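Long-range contacts in glycoside hydrolase family protein (Novosphingobium sp. PP1Y, PDB 6Q2F), which probably hydrolyses the glycosidic bonds of terminal alpha-L-rhamnose residues, as a glycoside hydrolase named an alpha-L-rhamnosidase: residues L212-D218 and G435-L441; K145-K151 and L462-K466. All coordinates share one frame; numbering follows the deposited sequence.

Interaction 1: L212-D218 and G435-L441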
loop_
_atom_site.group_PDB
_atom_site.type_symbol
_atom_site.label_atom_id
_atom_site.label_comp_id
_atom_site.label_asym_id
_atom_site.label_seq_id
_atom_site.Cartn_x
_atom_site.Cartn_y
_atom_site.Cartn_z
ATOM N N LEU A 212 28.134 28.063 -0.955
ATOM C CA LEU A 212 28.543 27.999 -2.343
ATOM C C LEU A 212 28.473 29.397 -2.931
ATOM O O LEU A 212 27.603 30.195 -2.577
ATOM C CB LEU A 212 27.661 27.052 -3.155
ATOM C CG LEU A 212 27.561 25.627 -2.627
ATOM C CD1 LEU A 212 26.483 24.892 -3.393
ATOM C CD2 LEU A 212 28.924 24.910 -2.725
ATOM N N ALA A 213 29.417 29.690 -3.812
ATOM C CA ALA A 213 29.404 30.927 -4.567
ATOM C C ALA A 213 29.577 30.585 -6.034
ATOM O O ALA A 213 30.259 29.620 -6.389
ATOM C CB ALA A 213 30.499 31.895 -4.113
ATOM N N PHE A 214 28.948 31.384 -6.887
ATOM C CA PHE A 214 29.018 31.150 -8.317
ATOM C C PHE A 214 28.687 32.446 -9.029
ATOM O O PHE A 214 27.899 33.249 -8.514
ATOM C CB PHE A 214 28.066 30.028 -8.747
ATOM C CG PHE A 214 26.667 30.170 -8.207
ATOM C CD1 PHE A 214 25.710 30.875 -8.915
ATOM C CD2 PHE A 214 26.312 29.598 -6.996
ATOM C CE1 PHE A 214 24.412 31.010 -8.431
ATOM C CE2 PHE A 214 25.016 29.728 -6.505
ATOM C CZ PHE A 214 24.067 30.438 -7.229
ATOM N N PRO A 215 29.291 32.694 -10.185
ATOM C CA PRO A 215 28.989 33.917 -10.930
ATOM C C PRO A 215 27.601 33.851 -11.535
ATOM O O PRO A 215 27.076 32.779 -11.846
ATOM C CB PRO A 215 30.067 33.953 -12.021
ATOM C CG PRO A 215 31.111 32.951 -11.580
ATOM C CD PRO A 215 30.363 31.914 -10.812
ATOM N N VAL A 216 27.009 35.023 -11.705
ATOM C CA VAL A 216 25.632 35.122 -12.170
ATOM C C VAL A 216 25.554 36.432 -12.946
ATOM O O VAL A 216 26.298 37.375 -12.633
ATOM C CB VAL A 216 24.651 35.045 -10.983
ATOM C CG1 VAL A 216 24.721 33.701 -10.285
ATOM C CG2 VAL A 216 24.849 36.197 -10.010
ATOM N N PRO A 217 24.732 36.528 -13.987
ATOM C CA PRO A 217 24.691 37.765 -14.773
ATOM C C PRO A 217 23.867 38.842 -14.086
ATOM O O PRO A 217 22.826 38.568 -13.480
ATOM C CB PRO A 217 24.037 37.320 -16.085
ATOM C CG PRO A 217 23.140 36.205 -15.666
ATOM C CD PRO A 217 23.868 35.483 -14.562
ATOM N N ASP A 218 24.359 40.080 -14.166
ATOM C CA ASP A 218 23.559 41.228 -13.761
ATOM C C ASP A 218 22.235 41.195 -14.506
ATOM O O ASP A 218 22.201 41.061 -15.731
ATOM C CB ASP A 218 24.303 42.534 -14.054
ATOM C CG ASP A 218 25.500 42.742 -13.148
ATOM O OD1 ASP A 218 25.398 42.424 -11.947
ATOM O OD2 ASP A 218 26.543 43.228 -13.635
ATOM N N GLY A 435 29.057 43.086 -16.190
ATOM C CA GLY A 435 27.709 42.555 -16.266
ATOM C C GLY A 435 27.522 41.233 -15.555
ATOM O O GLY A 435 26.603 40.482 -15.892
ATOM N N GLN A 436 28.366 40.934 -14.568
ATOM C CA GLN A 436 28.393 39.616 -13.937
ATOM C C GLN A 436 28.776 39.811 -12.476
ATOM O O GLN A 436 29.879 40.291 -12.189
ATOM C CB GLN A 436 29.398 38.708 -14.643
ATOM C CG GLN A 436 28.907 37.316 -14.975
ATOM C CD GLN A 436 29.862 36.578 -15.900
ATOM O OE1 GLN A 436 30.195 37.067 -16.979
ATOM N NE2 GLN A 436 30.311 35.398 -15.476
ATOM N N HIS A 437 27.886 39.451 -11.555
ATOM C CA HIS A 437 28.192 39.546 -10.132
ATOM C C HIS A 437 28.187 38.166 -9.484
ATOM O O HIS A 437 27.873 37.150 -10.115
ATOM C CB HIS A 437 27.219 40.493 -9.415
ATOM C CG HIS A 437 25.808 39.999 -9.347
ATOM N ND1 HIS A 437 24.901 40.194 -10.367
ATOM C CD2 HIS A 437 25.133 39.359 -8.360
ATOM C CE1 HIS A 437 23.735 39.676 -10.022
ATOM N NE2 HIS A 437 23.848 39.166 -8.807
ATOM N N TRP A 438 28.568 38.141 -8.208
ATOM C CA TRP A 438 28.633 36.908 -7.438
ATOM C C TRP A 438 27.324 36.652 -6.706
ATOM O O TRP A 438 26.675 37.578 -6.211
ATOM C CB TRP A 438 29.781 36.952 -6.427
ATOM C CG TRP A 438 31.124 36.664 -7.017
ATOM C CD1 TRP A 438 32.109 37.569 -7.314
ATOM C CD2 TRP A 438 31.635 35.378 -7.390
ATOM N NE1 TRP A 438 33.200 36.920 -7.848
ATOM C CE2 TRP A 438 32.932 35.576 -7.909
ATOM C CE3 TRP A 438 31.123 34.080 -7.337
ATOM C CZ2 TRP A 438 33.719 34.523 -8.366
ATOM C CZ3 TRP A 438 31.908 33.035 -7.796
ATOM C CH2 TRP A 438 33.190 33.263 -8.299
ATOM N N ARG A 439 27.011 35.388 -6.556
ATOM C CA ARG A 439 25.884 34.980 -5.786
ATOM C C ARG A 439 26.424 34.014 -4.776
ATOM O O ARG A 439 27.095 33.095 -5.111
ATOM C CB ARG A 439 24.880 34.304 -6.655
ATOM C CG ARG A 439 23.514 34.222 -6.060
ATOM C CD ARG A 439 22.570 34.288 -7.207
ATOM N NE ARG A 439 21.321 33.660 -6.921
ATOM C CZ ARG A 439 20.456 33.311 -7.856
ATOM N NH1 ARG A 439 20.719 33.533 -9.132
ATOM N NH2 ARG A 439 19.313 32.750 -7.506
ATOM N N VAL A 440 26.103 34.256 -3.526
ATOM C CA VAL A 440 26.552 33.412 -2.466
ATOM C C VAL A 440 25.347 32.755 -1.843
ATOM O O VAL A 440 24.442 33.398 -1.395
ATOM C CB VAL A 440 27.318 34.194 -1.420
ATOM C CG1 VAL A 440 27.888 33.273 -0.378
ATOM C CG2 VAL A 440 28.406 34.989 -2.082
ATOM N N LEU A 441 25.396 31.444 -1.823
ATOM C CA LEU A 441 24.339 30.636 -1.309
ATOM C C LEU A 441 24.739 29.970 -0.024
ATOM O O LEU A 441 25.699 29.251 0.025
ATOM C CB LEU A 441 24.038 29.592 -2.358
ATOM C CG LEU A 441 22.806 28.748 -2.308
ATOM C CD1 LEU A 441 21.662 29.572 -1.822
ATOM C CD2 LEU A 441 22.511 28.263 -3.693
#
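Val-216 lays its CG2 methyl over one face of the His-437 imidazole, 3.5 Å from the ring centroid, a CH-pi contact. His-437 holds CG between its backbone N and carbonyl carbon (chi1 67°), which swings the ring back across the partner strand. There His-437 ND1 donates to Asp-218 OD1 at 2.8 Å; the carboxylate and imidazole planes are nearly parallel, 11° apart, but offset, with OD1 met on its anti side and the bond tilted out of both planes. An alanine in place of His-437 would probably leave Asp-218 OD1 without this N-H and uncover the Val-216 methyl.

On the same face of the sheet, Arg-439 runs alongside Phe-214. Arg-439 CB sits over the Phe-214 face, 4.2 Å from the ring centroid, and the guanidinium is turned 48° from the ring plane before it reaches Glu-157 in a salt bridge. Leu-441 CD2 closes on the phenyl edge, 4.0 Å from Phe-214 CE2. Across the other face of the sheet, Pro-215 CG covers the six-membered ring of Trp-438, whose NE1 bonds to Pro-430 O.

Leu-212, Phe-214 and Val-216 exchange paired backbone hydrogen bonds with Leu-441, Arg-439 and His-437, while Ala-213, Pro-215 and Pro-217 take the non-hydrogen-bonded positions. This alternation is that of a regular antiparallel ladder, here the central pair of a four-stranded sheet flanked by strands 151-160 and 413-414.

Interaction 2: K145-K151 and L462-K466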
loop_
_atom_site.group_PDB
_atom_site.type_symbol
_atom_site.label_atom_id
_atom_site.label_comp_id
_atom_site.label_asym_id
_atom_site.label_seq_id
_atom_site.Cartn_x
_atom_site.Cartn_y
_atom_site.Cartn_z
ATOM N N LYS A 145 16.325 12.919 19.312
ATOM C CA LYS A 145 16.836 14.256 19.563
ATOM C C LYS A 145 16.480 15.163 18.385
ATOM O O LYS A 145 16.363 14.689 17.251
ATOM C CB LYS A 145 18.352 14.225 19.756
ATOM C CG LYS A 145 18.858 13.347 20.897
ATOM C CD LYS A 145 20.397 13.435 20.957
ATOM C CE LYS A 145 20.994 12.596 22.084
ATOM N NZ LYS A 145 20.600 11.160 21.975
ATOM N N PRO A 146 16.288 16.466 18.627
ATOM C CA PRO A 146 15.967 17.387 17.516
ATOM C C PRO A 146 16.892 17.241 16.311
ATOM O O PRO A 146 16.420 17.195 15.165
ATOM C CB PRO A 146 16.110 18.774 18.165
ATOM C CG PRO A 146 15.885 18.530 19.635
ATOM C CD PRO A 146 16.494 17.181 19.900
ATOM N N GLN A 147 18.206 17.157 16.546
ATOM C CA GLN A 147 19.170 16.977 15.463
ATOM C C GLN A 147 18.886 15.741 14.607
ATOM O O GLN A 147 19.273 15.716 13.435
ATOM C CB GLN A 147 20.593 16.892 16.041
ATOM C CG GLN A 147 20.694 16.091 17.347
ATOM C CD GLN A 147 22.118 15.947 17.868
ATOM O OE1 GLN A 147 23.061 15.803 17.091
ATOM N NE2 GLN A 147 22.280 15.993 19.190
ATOM N N ASP A 148 18.208 14.733 15.152
ATOM C CA ASP A 148 17.980 13.479 14.444
ATOM C C ASP A 148 16.597 13.380 13.806
ATOM O O ASP A 148 16.226 12.306 13.319
ATOM C CB ASP A 148 18.207 12.310 15.398
ATOM C CG ASP A 148 19.664 12.139 15.749
ATOM O OD1 ASP A 148 20.498 12.441 14.879
ATOM O OD2 ASP A 148 19.973 11.700 16.867
ATOM N N GLY A 149 15.831 14.465 13.777
ATOM C CA GLY A 149 14.552 14.412 13.104
ATOM C C GLY A 149 14.681 14.572 11.598
ATOM O O GLY A 149 15.757 14.848 11.053
ATOM N N LEU A 150 13.554 14.397 10.915
ATOM C CA LEU A 150 13.528 14.584 9.471
ATOM C C LEU A 150 13.921 16.015 9.128
ATOM O O LEU A 150 13.534 16.957 9.817
ATOM C CB LEU A 150 12.141 14.261 8.921
ATOM C CG LEU A 150 11.767 12.774 8.854
ATOM C CD1 LEU A 150 10.258 12.639 8.792
ATOM C CD2 LEU A 150 12.419 12.141 7.626
ATOM N N LYS A 151 14.696 16.174 8.054
ATOM C CA LYS A 151 15.315 17.447 7.704
ATOM C C LYS A 151 14.970 17.850 6.276
ATOM O O LYS A 151 14.909 17.008 5.374
ATOM C CB LYS A 151 16.832 17.382 7.819
ATOM C CG LYS A 151 17.348 17.072 9.199
ATOM C CD LYS A 151 18.815 16.680 9.102
ATOM C CE LYS A 151 19.325 16.115 10.398
ATOM N NZ LYS A 151 18.798 14.735 10.599
ATOM N N LEU A 462 9.587 13.397 17.408
ATOM C CA LEU A 462 10.015 13.473 16.018
ATOM C C LEU A 462 10.153 12.096 15.376
ATOM O O LEU A 462 10.713 11.168 15.967
ATOM C CB LEU A 462 11.346 14.213 15.937
ATOM C CG LEU A 462 11.266 15.659 16.417
ATOM C CD1 LEU A 462 12.675 16.263 16.472
ATOM C CD2 LEU A 462 10.371 16.463 15.468
ATOM N N GLU A 463 9.633 11.975 14.158
ATOM C CA GLU A 463 10.049 10.900 13.278
ATOM C C GLU A 463 11.558 10.981 13.059
ATOM O O GLU A 463 12.092 12.040 12.734
ATOM C CB GLU A 463 9.286 11.008 11.949
ATOM C CG GLU A 463 7.784 10.659 12.067
ATOM C CD GLU A 463 7.551 9.152 12.164
ATOM O OE1 GLU A 463 8.492 8.387 11.853
ATOM O OE2 GLU A 463 6.434 8.733 12.544
ATOM N N VAL A 464 12.250 9.861 13.258
ATOM C CA VAL A 464 13.697 9.845 13.073
ATOM C C VAL A 464 14.031 10.056 11.593
ATOM O O VAL A 464 13.274 9.666 10.695
ATOM C CB VAL A 464 14.313 8.527 13.588
ATOM C CG1 VAL A 464 13.938 7.339 12.672
ATOM C CG2 VAL A 464 15.848 8.642 13.658
ATOM N N ASP A 465 15.161 10.704 11.341
ATOM C CA ASP A 465 15.659 10.955 9.993
ATOM C C ASP A 465 15.801 9.636 9.234
ATOM O O ASP A 465 16.678 8.827 9.537
ATOM C CB ASP A 465 16.999 11.710 10.085
ATOM C CG ASP A 465 17.646 11.949 8.718
ATOM O OD1 ASP A 465 17.155 11.388 7.711
ATOM O OD2 ASP A 465 18.644 12.699 8.660
ATOM N N LYS A 466 14.920 9.404 8.258
ATOM C CA LYS A 466 14.829 8.108 7.600
ATOM C C LYS A 466 16.016 7.824 6.683
ATOM O O LYS A 466 16.171 6.680 6.237
ATOM C CB LYS A 466 13.520 8.031 6.804
ATOM C CG LYS A 466 12.262 8.426 7.606
ATOM C CD LYS A 466 11.784 7.275 8.488
ATOM C CE LYS A 466 10.568 7.702 9.345
ATOM N NZ LYS A 466 10.924 7.972 10.782
HETATM O O HOH W 1 10.627 14.347 12.228
HETATM O O HOH W 2 15.816 13.904 6.770
#
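The carboxylate of Asp-465 receives Lys-151 NZ at OD2, 2.8 Å away, in a salt bridge that arrives on the anti side and 26° out of the carboxylate plane. OD2 also accepts from Thr-513 OG1, and OD1 from the backbone N of Phe-467, so both oxygens are held. With CG anti to the backbone N (chi1 177°), the Asp-465 side chain stands at about a right angle to that of Lys-151. The lysine bends at its last torsion, and Lys-151 NZ turns back to Gly-149 O, 3.1 Å away, with a weak bond to Gln-147 O; the ammonium thus ties the turn of its own segment to the acid opposite.

The second flat group, the carboxylate of Glu-463, ends a chain bent at chi2 that leads off from 145-151. Lys-466 NZ meets Glu-463 OE1 at 2.7 Å and also bonds Val-464 O and Thr-139 OG1; the backbone N atoms of Glu-138 and Thr-139 bond the carboxylate as well. Leu-150 lies alongside Glu-463, CD1 against its CB, and crosses Lys-466 obliquely, CD2 against its CG, each at 3.7 Å.

The backbones join through Asp-465 N to Asp-148 O, 2.8 Å, and a weak bond from Leu-150 N to Glu-463 O, with a water spanning the latter pair. Beside them, Leu-462 CD1 packs on Pro-146 CA.

Segment 145-151 leads from strand 127-131 into strand 151-160. The loop 462-466 precedes helix 469-487, whose Ala-471, Val-472 and Tyr-475 pack on Val-464, while helix 543-575 covers Lys-466 through Leu-561 and His-565.

How the interactions relate
Interaction 1 is nested in the chain loop closed by interaction 2; their centres lie 33 Å apart and their nearest atoms about 16 Å apart. They are joined through one sheet: segment 145-151 runs into strand 151-160, which pairs with strand 436-447 of interaction 1, and that same strand leads on toward 462-466. Interaction 2 thus sits where a largely beta excursion leaves and rejoins what the strand pairing indicates is a (beta/alpha)8 barrel, after strand 127-131 and before helix 469-487. The sodium ion is held by Asp-503, Ser-504, Glu-583, Glu-586 and Glu-644, none of which belongs to either contact; the Glu-463 side chain is about 13 Å from the ion.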